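Local structure of hypothetical protein (Nitrosomonas europaea, 2IN3) at residues 112-117 and 147-152; 120-123 and 128-131; 180-185 and 206-211. The protein probably acts as a thiol-disulfide oxidoreductase or disulfide isomerase of the DsbA family, in its FrnE-like branch. All coordinates share one frame; numbering follows the deposited sequence.

Interaction 1. Residues 112-117 and 147-152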
loop_
_atom_site.group_PDB
_atom_site.type_symbol
_atom_site.label_atom_id
_atom_site.label_comp_id
_atom_site.label_asym_id
_atom_site.label_seq_id
_atom_site.Cartn_x
_atom_site.Cartn_y
_atom_site.Cartn_z
ATOM N N PHE A 112 -3.265 7.495 -3.237
ATOM C CA PHE A 112 -3.902 6.839 -2.085
ATOM C C PHE A 112 -5.297 6.235 -2.401
ATOM O O PHE A 112 -5.587 5.086 -2.007
ATOM C CB PHE A 112 -3.939 7.754 -0.846
ATOM C CG PHE A 112 -2.642 7.766 -0.071
ATOM C CD1 PHE A 112 -1.597 8.604 -0.456
ATOM C CD2 PHE A 112 -2.453 6.898 1.007
ATOM C CE1 PHE A 112 -0.370 8.616 0.263
ATOM C CE2 PHE A 112 -1.227 6.902 1.732
ATOM C CZ PHE A 112 -0.197 7.765 1.343
ATOM N N PRO A 113 -6.152 6.982 -3.100
ATOM C CA PRO A 113 -7.430 6.383 -3.556
ATOM C C PRO A 113 -7.249 5.122 -4.416
ATOM O O PRO A 113 -8.008 4.166 -4.235
ATOM C CB PRO A 113 -8.031 7.485 -4.414
ATOM C CG PRO A 113 -7.505 8.726 -3.808
ATOM C CD PRO A 113 -6.075 8.406 -3.479
ATOM N N PHE A 114 -6.268 5.106 -5.332
ATOM C CA PHE A 114 -6.030 3.905 -6.158
ATOM C C PHE A 114 -5.547 2.685 -5.338
ATOM O O PHE A 114 -6.011 1.556 -5.540
ATOM C CB PHE A 114 -5.036 4.198 -7.277
ATOM C CG PHE A 114 -4.881 3.071 -8.270
ATOM C CD1 PHE A 114 -5.920 2.754 -9.157
ATOM C CD2 PHE A 114 -3.686 2.369 -8.361
ATOM C CE1 PHE A 114 -5.776 1.723 -10.087
ATOM C CE2 PHE A 114 -3.547 1.329 -9.299
ATOM C CZ PHE A 114 -4.584 1.004 -10.142
ATOM N N PHE A 115 -4.635 2.922 -4.403
ATOM C CA PHE A 115 -4.128 1.882 -3.509
ATOM C C PHE A 115 -5.341 1.272 -2.750
ATOM O O PHE A 115 -5.503 0.030 -2.644
ATOM C CB PHE A 115 -3.168 2.527 -2.520
ATOM C CG PHE A 115 -2.436 1.551 -1.635
ATOM C CD1 PHE A 115 -1.103 1.263 -1.904
ATOM C CD2 PHE A 115 -3.056 0.944 -0.533
ATOM C CE1 PHE A 115 -0.369 0.378 -1.119
ATOM C CE2 PHE A 115 -2.316 0.032 0.282
ATOM C CZ PHE A 115 -0.974 -0.240 -0.034
ATOM N N ALA A 116 -6.176 2.143 -2.200
ATOM C CA ALA A 116 -7.351 1.688 -1.406
ATOM C C ALA A 116 -8.323 0.923 -2.303
ATOM O O ALA A 116 -8.850 -0.098 -1.897
ATOM C CB ALA A 116 -8.062 2.884 -0.735
ATOM N N ALA A 117 -8.527 1.409 -3.534
ATOM C CA ALA A 117 -9.414 0.763 -4.498
ATOM C C ALA A 117 -8.957 -0.671 -4.789
ATOM O O ALA A 117 -9.795 -1.567 -4.867
ATOM C CB ALA A 117 -9.541 1.602 -5.813
ATOM N N SER A 147 -6.261 4.660 -21.744
ATOM C CA SER A 147 -5.261 5.132 -22.692
ATOM C C SER A 147 -4.054 5.823 -22.022
ATOM O O SER A 147 -2.979 5.916 -22.638
ATOM C CB SER A 147 -5.919 6.079 -23.745
ATOM O OG SER A 147 -6.340 7.289 -23.016
ATOM N N ARG A 148 -4.229 6.301 -20.761
ATOM C CA ARG A 148 -3.111 6.880 -20.030
ATOM C C ARG A 148 -2.487 5.813 -19.122
ATOM O O ARG A 148 -1.263 5.648 -19.107
ATOM C CB ARG A 148 -3.528 8.150 -19.255
ATOM C CG ARG A 148 -3.827 9.370 -20.156
ATOM C CD ARG A 148 -4.810 10.382 -19.516
ATOM N NE ARG A 148 -4.174 11.374 -18.629
ATOM C CZ ARG A 148 -4.400 11.531 -17.318
ATOM N NH1 ARG A 148 -5.258 10.754 -16.636
ATOM N NH2 ARG A 148 -3.744 12.487 -16.665
ATOM N N PHE A 149 -3.334 5.058 -18.413
ATOM C CA PHE A 149 -2.869 4.039 -17.467
ATOM C C PHE A 149 -2.103 2.872 -18.084
ATOM O O PHE A 149 -1.041 2.499 -17.574
ATOM C CB PHE A 149 -4.023 3.471 -16.628
ATOM C CG PHE A 149 -3.580 2.398 -15.659
ATOM C CD1 PHE A 149 -3.055 2.749 -14.426
ATOM C CD2 PHE A 149 -3.650 1.046 -16.003
ATOM C CE1 PHE A 149 -2.618 1.759 -13.510
ATOM C CE2 PHE A 149 -3.219 0.062 -15.109
ATOM C CZ PHE A 149 -2.704 0.422 -13.860
ATOM N N THR A 150 -2.663 2.257 -19.130
ATOM C CA THR A 150 -2.074 1.012 -19.648
ATOM C C THR A 150 -0.642 1.167 -20.222
ATOM O O THR A 150 0.235 0.369 -19.869
ATOM C CB THR A 150 -3.003 0.267 -20.631
ATOM O OG1 THR A 150 -4.221 -0.071 -19.959
ATOM C CG2 THR A 150 -2.359 -1.022 -21.118
ATOM N N PRO A 151 -0.391 2.175 -21.088
ATOM C CA PRO A 151 1.007 2.361 -21.545
ATOM C C PRO A 151 2.010 2.536 -20.377
ATOM O O PRO A 151 3.118 1.955 -20.424
ATOM C CB PRO A 151 0.937 3.637 -22.389
ATOM C CG PRO A 151 -0.483 3.665 -22.898
ATOM C CD PRO A 151 -1.296 3.153 -21.719
ATOM N N VAL A 152 1.623 3.315 -19.360
ATOM C CA VAL A 152 2.482 3.537 -18.192
ATOM C C VAL A 152 2.717 2.235 -17.418
ATOM O O VAL A 152 3.867 1.875 -17.172
ATOM C CB VAL A 152 1.981 4.709 -17.282
ATOM C CG1 VAL A 152 2.847 4.854 -16.007
ATOM C CG2 VAL A 152 1.978 6.033 -18.089
#
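Phe114, which meets Phe149 across this contact, rides on a helical turn closed by the backbone bond from Ala117 N to Pro113 O, 2.9 Å long. A second such bond, from Ala116 N to Phe112 O, spans Phe114 as well, and both belong to the regular hydrogen bonding of helix 111-123. The meeting itself is entirely apolar. Both phenylalanines have CG anti to the backbone N (chi1 -172° for Phe114 and 179° for Phe149), an extended setting that carries each ring well away from its own helix. Such reach is needed, because the CA atoms of Phe114 and Phe149 are 11.7 Å apart, and two phenylalanines, each with a long, flat and wholly apolar side chain, can span that distance between them. CZ, the far atom of the Phe114 ring, meets CE1 on the flank of the Phe149 ring at 4.0 Å. Their planes are inclined at 52°, and the centroids stay 5.8 Å apart, an oblique pairing of modest area rather than a stack. Both rings are buried, and helix 132-141 packs against both of them through Ala139, whose small side chain lets the helix come close; Val103 of helix 94-106 also packs on Phe114, and Ile144 on Phe149. Two aromatic side chains thus bridge helices whose backbones stay apart, contributing to the hydrophobic core of the all-helical domain that proteins of the DsbA family carry as an insertion in their thioredoxin fold.

Interaction 2. Residues 120-123 and 128-131; sequences RAFY and DVAQ. With EDO (1,2-ethanediol), chain C.
A type I beta turn from Asp128 to Gln131 leads into helix 132-141, and its second residue, Val129, packs against Ala121 and Phe122 at the end of helix 111-123. Both methyls of Val129 meet Phe122 CB, CG2 at 3.8 Å, and CG1 also reaches Ala121 CB (4.0 Å). With chi1 -59°, CG1 is anti to the carbonyl carbon and CG2 lies between the backbone N and that carbon, which turns both methyls to the helix. Ala121 is small enough to let the turn come close, and Phe122 contributes its CB and the near corner of its ring, met obliquely. The turn closes through Gln131 N to Asp128 O, 3.0 Å. Its side chains reinforce it: Gln131 NE2 reaches Asp128 OD2 at 2.8 Å, from above the carboxylate plane, and Ala130 N makes a weak bond to Asp128 OD1. Gln131 then takes the N-cap position of the helix. On the outer side, Arg120 holds an ethanediol, probably from the crystallisation liquor, with NH2 giving a nearly straight bond to O2 (2.7 Å, 167°) and NE one to O1 (2.9 Å). Ala121 touches Leu138 and Val129 touches Ile134, both of helix 132-141, Phe122 meets Met17 and Phe89 in loops, and Tyr123 packs on Trp22 of helix 19-35.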
loop_
_atom_site.group_PDB
_atom_site.type_symbol
_atom_site.label_atom_id
_atom_site.label_comp_id
_atom_site.label_asym_id
_atom_site.label_seq_id
_atom_site.Cartn_x
_atom_site.Cartn_y
_atom_site.Cartn_z
ATOM N N ARG A 120 -9.698 -2.943 -1.659
ATOM C CA ARG A 120 -11.103 -3.279 -1.522
ATOM C C ARG A 120 -11.486 -4.326 -2.575
ATOM O O ARG A 120 -12.250 -5.271 -2.271
ATOM C CB ARG A 120 -11.979 -2.030 -1.629
ATOM C CG ARG A 120 -13.418 -2.250 -1.256
ATOM C CD ARG A 120 -14.226 -0.962 -1.511
ATOM N NE ARG A 120 -13.773 0.167 -0.686
ATOM C CZ ARG A 120 -13.034 1.194 -1.120
ATOM N NH1 ARG A 120 -12.629 1.279 -2.398
ATOM N NH2 ARG A 120 -12.697 2.161 -0.265
ATOM N N ALA A 121 -10.953 -4.158 -3.787
ATOM C CA ALA A 121 -11.288 -5.046 -4.887
ATOM C C ALA A 121 -10.787 -6.452 -4.582
ATOM O O ALA A 121 -11.413 -7.435 -4.970
ATOM C CB ALA A 121 -10.711 -4.539 -6.183
ATOM N N PHE A 122 -9.628 -6.521 -3.934
ATOM C CA PHE A 122 -9.035 -7.776 -3.545
ATOM C C PHE A 122 -9.725 -8.407 -2.316
ATOM O O PHE A 122 -10.270 -9.518 -2.405
ATOM C CB PHE A 122 -7.547 -7.567 -3.278
ATOM C CG PHE A 122 -6.815 -8.830 -2.883
ATOM C CD1 PHE A 122 -6.828 -9.956 -3.720
ATOM C CD2 PHE A 122 -6.087 -8.874 -1.719
ATOM C CE1 PHE A 122 -6.131 -11.120 -3.365
ATOM C CE2 PHE A 122 -5.391 -10.034 -1.348
ATOM C CZ PHE A 122 -5.422 -11.155 -2.166
ATOM N N TYR A 123 -9.712 -7.701 -1.188
ATOM C CA TYR A 123 -10.213 -8.293 0.065
ATOM C C TYR A 123 -11.721 -8.499 0.103
ATOM O O TYR A 123 -12.210 -9.504 0.655
ATOM C CB TYR A 123 -9.732 -7.500 1.272
ATOM C CG TYR A 123 -8.233 -7.607 1.446
ATOM C CD1 TYR A 123 -7.634 -8.853 1.660
ATOM C CD2 TYR A 123 -7.409 -6.479 1.380
ATOM C CE1 TYR A 123 -6.256 -8.977 1.807
ATOM C CE2 TYR A 123 -6.003 -6.597 1.517
ATOM C CZ TYR A 123 -5.463 -7.861 1.757
ATOM O OH TYR A 123 -4.122 -8.019 1.874
ATOM N N ASP A 128 -8.861 -10.512 -8.882
ATOM C CA ASP A 128 -7.457 -10.834 -9.057
ATOM C C ASP A 128 -6.728 -9.562 -9.450
ATOM O O ASP A 128 -6.561 -9.249 -10.632
ATOM C CB ASP A 128 -7.269 -11.944 -10.094
ATOM C CG ASP A 128 -5.845 -12.493 -10.115
ATOM O OD1 ASP A 128 -4.986 -12.009 -9.336
ATOM O OD2 ASP A 128 -5.592 -13.422 -10.917
ATOM N N VAL A 129 -6.308 -8.825 -8.424
ATOM C CA VAL A 129 -5.656 -7.527 -8.596
ATOM C C VAL A 129 -4.211 -7.616 -9.095
ATOM O O VAL A 129 -3.565 -6.589 -9.344
ATOM C CB VAL A 129 -5.781 -6.635 -7.326
ATOM C CG1 VAL A 129 -7.251 -6.411 -7.006
ATOM C CG2 VAL A 129 -5.050 -7.245 -6.137
ATOM N N ALA A 130 -3.734 -8.845 -9.289
ATOM C CA ALA A 130 -2.514 -9.091 -10.071
ATOM C C ALA A 130 -2.691 -8.903 -11.589
ATOM O O ALA A 130 -1.697 -8.856 -12.321
ATOM C CB ALA A 130 -1.974 -10.480 -9.774
ATOM N N GLN A 131 -3.940 -8.797 -12.068
ATOM C CA GLN A 131 -4.218 -8.674 -13.502
ATOM C C GLN A 131 -4.445 -7.240 -13.988
ATOM O O GLN A 131 -5.171 -6.475 -13.362
ATOM C CB GLN A 131 -5.420 -9.542 -13.930
ATOM C CG GLN A 131 -5.460 -10.964 -13.341
ATOM C CD GLN A 131 -4.377 -11.901 -13.900
ATOM O OE1 GLN A 131 -3.986 -11.808 -15.067
ATOM N NE2 GLN A 131 -3.909 -12.828 -13.059
HETATM C C1 EDO C . -15.041 0.001 3.037
HETATM O O1 EDO C . -14.442 -0.742 1.978
HETATM C C2 EDO C . -14.099 1.109 3.476
HETATM O O2 EDO C . -13.438 1.630 2.323
#

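Interaction 3. Residues 180-185 and 206-211; sequences LVVESG and DTWLQQ
One face of the Trp208 indole receives the CG1 methyl of Val182, while Ser184 CB comes up to the edge of its six-membered ring, near the ring plane; Leu209 CD2, from the same helix as the tryptophan, also lies at the edge. The contact belongs to the closing beta-beta-alpha unit of the thioredoxin fold, in which the antiparallel strands 179-184 and 187-192 are followed by helix 198-211, packed on the sheet. Val182 CG1 stands 3.6 Å from the centroid of the six-membered ring of Trp208, only 18° off the ring normal, which makes this a well-formed CH-pi contact. Trp208 CG is anti to its backbone N (chi1 -170°), an extension that carries the indole from the helix across to the strand. Val182 and Ser184 point toward the helix, as alternate residues of a strand can, whereas Glu183 between them points away and bonds through OE1 to Trp11 NE1. Beta-branched valine suits the strand and offers a compact methyl to the indole face. Serine, nearer the strand end, is small enough to sit at the ring's edge. Other groups complete the setting: Tyr189 of strand 187-192 meets the indole edge-to-face, His212 stacks on it, and Pro8 touches both Trp208 and Val182. Replacing Trp208 by an alanine would probably leave Val182 CG1 without its aromatic surface, open a gap between helix and sheet, and deprive Tyr189 and His212 of the ring they pack on. CG1 of Val182 is offset toward the rim, 3.4 Å from Trp208 CZ2, and Ser184 CB approaches the same carbon to 3.9 Å.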
loop_
_atom_site.group_PDB
_atom_site.type_symbol
_atom_site.label_atom_id
_atom_site.label_comp_id
_atom_site.label_asym_id
_atom_site.label_seq_id
_atom_site.Cartn_x
_atom_site.Cartn_y
_atom_site.Cartn_z
ATOM N N LEU A 180 6.081 3.447 8.340
ATOM C CA LEU A 180 6.066 4.879 8.076
ATOM C C LEU A 180 7.456 5.400 8.360
ATOM O O LEU A 180 8.039 5.102 9.423
ATOM C CB LEU A 180 5.047 5.579 8.991
ATOM C CG LEU A 180 3.567 5.433 8.568
ATOM C CD1 LEU A 180 2.684 6.053 9.632
ATOM C CD2 LEU A 180 3.259 6.090 7.247
ATOM N N VAL A 181 7.972 6.172 7.417
ATOM C CA VAL A 181 9.304 6.772 7.513
ATOM C C VAL A 181 9.211 8.236 7.118
ATOM O O VAL A 181 8.660 8.564 6.053
ATOM C CB VAL A 181 10.333 6.058 6.566
ATOM C CG1 VAL A 181 11.661 6.851 6.508
ATOM C CG2 VAL A 181 10.597 4.648 7.037
ATOM N N VAL A 182 9.763 9.108 7.961
ATOM C CA VAL A 182 9.952 10.505 7.581
ATOM C C VAL A 182 11.334 10.719 6.950
ATOM O O VAL A 182 12.363 10.303 7.483
ATOM C CB VAL A 182 9.751 11.491 8.768
ATOM C CG1 VAL A 182 9.956 12.934 8.291
ATOM C CG2 VAL A 182 8.346 11.345 9.371
ATOM N N GLU A 183 11.337 11.347 5.788
ATOM C CA GLU A 183 12.568 11.691 5.114
ATOM C C GLU A 183 12.610 13.200 5.052
ATOM O O GLU A 183 11.720 13.849 4.481
ATOM C CB GLU A 183 12.599 11.076 3.713
ATOM C CG GLU A 183 13.876 11.342 2.961
ATOM C CD GLU A 183 14.068 10.405 1.788
ATOM O OE1 GLU A 183 13.123 10.242 0.972
ATOM O OE2 GLU A 183 15.185 9.841 1.684
ATOM N N SER A 184 13.640 13.755 5.670
ATOM C CA SER A 184 13.812 15.186 5.703
ATOM C C SER A 184 15.264 15.490 5.332
ATOM O O SER A 184 16.197 15.170 6.085
ATOM C CB SER A 184 13.455 15.737 7.082
ATOM O OG SER A 184 13.682 17.131 7.109
ATOM N N GLY A 185 15.439 16.065 4.143
ATOM C CA GLY A 185 16.765 16.400 3.626
ATOM C C GLY A 185 17.522 15.107 3.439
ATOM O O GLY A 185 17.049 14.196 2.763
ATOM N N ASP A 206 3.604 13.876 16.172
ATOM C CA ASP A 206 3.647 15.130 16.918
ATOM C C ASP A 206 5.054 15.392 17.470
ATOM O O ASP A 206 5.565 16.504 17.390
ATOM C CB ASP A 206 2.626 15.102 18.055
ATOM C CG ASP A 206 1.171 15.245 17.568
ATOM O OD1 ASP A 206 0.940 15.568 16.377
ATOM O OD2 ASP A 206 0.252 15.083 18.413
ATOM N N THR A 207 5.656 14.355 18.060
ATOM C CA THR A 207 6.997 14.462 18.658
ATOM C C THR A 207 8.055 14.702 17.584
ATOM O O THR A 207 8.946 15.548 17.756
ATOM C CB THR A 207 7.310 13.185 19.510
ATOM O OG1 THR A 207 6.388 13.133 20.598
ATOM C CG2 THR A 207 8.734 13.213 20.069
ATOM N N TRP A 208 7.948 13.983 16.470
ATOM C CA TRP A 208 8.865 14.204 15.345
ATOM C C TRP A 208 8.817 15.673 14.904
ATOM O O TRP A 208 9.857 16.335 14.842
ATOM C CB TRP A 208 8.614 13.236 14.147
ATOM C CG TRP A 208 9.759 13.387 13.168
ATOM C CD1 TRP A 208 10.946 12.697 13.183
ATOM C CD2 TRP A 208 9.887 14.376 12.133
ATOM N NE1 TRP A 208 11.776 13.164 12.188
ATOM C CE2 TRP A 208 11.160 14.200 11.538
ATOM C CE3 TRP A 208 9.049 15.388 11.647
ATOM C CZ2 TRP A 208 11.623 15.007 10.480
ATOM C CZ3 TRP A 208 9.501 16.183 10.581
ATOM C CH2 TRP A 208 10.776 15.983 10.012
ATOM N N LEU A 209 7.616 16.191 14.626
ATOM C CA LEU A 209 7.472 17.608 14.217
ATOM C C LEU A 209 7.942 18.624 15.272
ATOM O O LEU A 209 8.494 19.661 14.914
ATOM C CB LEU A 209 6.027 17.920 13.782
ATOM C CG LEU A 209 5.557 17.198 12.510
ATOM C CD1 LEU A 209 4.026 17.053 12.498
ATOM C CD2 LEU A 209 6.108 17.859 11.228
ATOM N N GLN A 210 7.715 18.322 16.553
ATOM C CA GLN A 210 8.192 19.173 17.661
ATOM C C GLN A 210 9.723 19.197 17.719
ATOM O O GLN A 210 10.321 20.251 17.887
ATOM C CB GLN A 210 7.627 18.695 19.011
ATOM C CG GLN A 210 8.247 19.408 20.249
ATOM C CD GLN A 210 7.979 18.686 21.572
ATOM O OE1 GLN A 210 7.320 17.644 21.617
ATOM N NE2 GLN A 210 8.490 19.251 22.661
ATOM N N GLN A 211 10.342 18.025 17.569
ATOM C CA GLN A 211 11.804 17.891 17.644
ATOM C C GLN A 211 12.503 18.334 16.365
ATOM O O GLN A 211 13.686 18.694 16.386
ATOM C CB GLN A 211 12.193 16.444 17.952
ATOM C CG GLN A 211 11.796 15.994 19.342
ATOM C CD GLN A 211 11.960 14.499 19.553
ATOM O OE1 GLN A 211 12.014 13.714 18.597
ATOM N NE2 GLN A 211 12.017 14.091 20.819
#

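In the fold
From the N terminus the chain lays down strand 9-14, helix 19-35 and strand 40-45, then enters a long run of helices. Interaction 1 spans the chain from helix 111-123 to helix 146-154, and interaction 2 closes a much shorter loop within that span, where the chain leaves helix 111-123 and turns into helix 132-141. Their centres are about 13 Å apart. The chain then returns to the sheet, and interaction 3 follows in series, closing the loop from strand 179-184 through strand 187-192 to helix 198-211. Interactions 2 and 3 lie on opposite sides of the chain's centre: interactions 1 and 2 knit the helical insertion, interaction 3 the thioredoxin part.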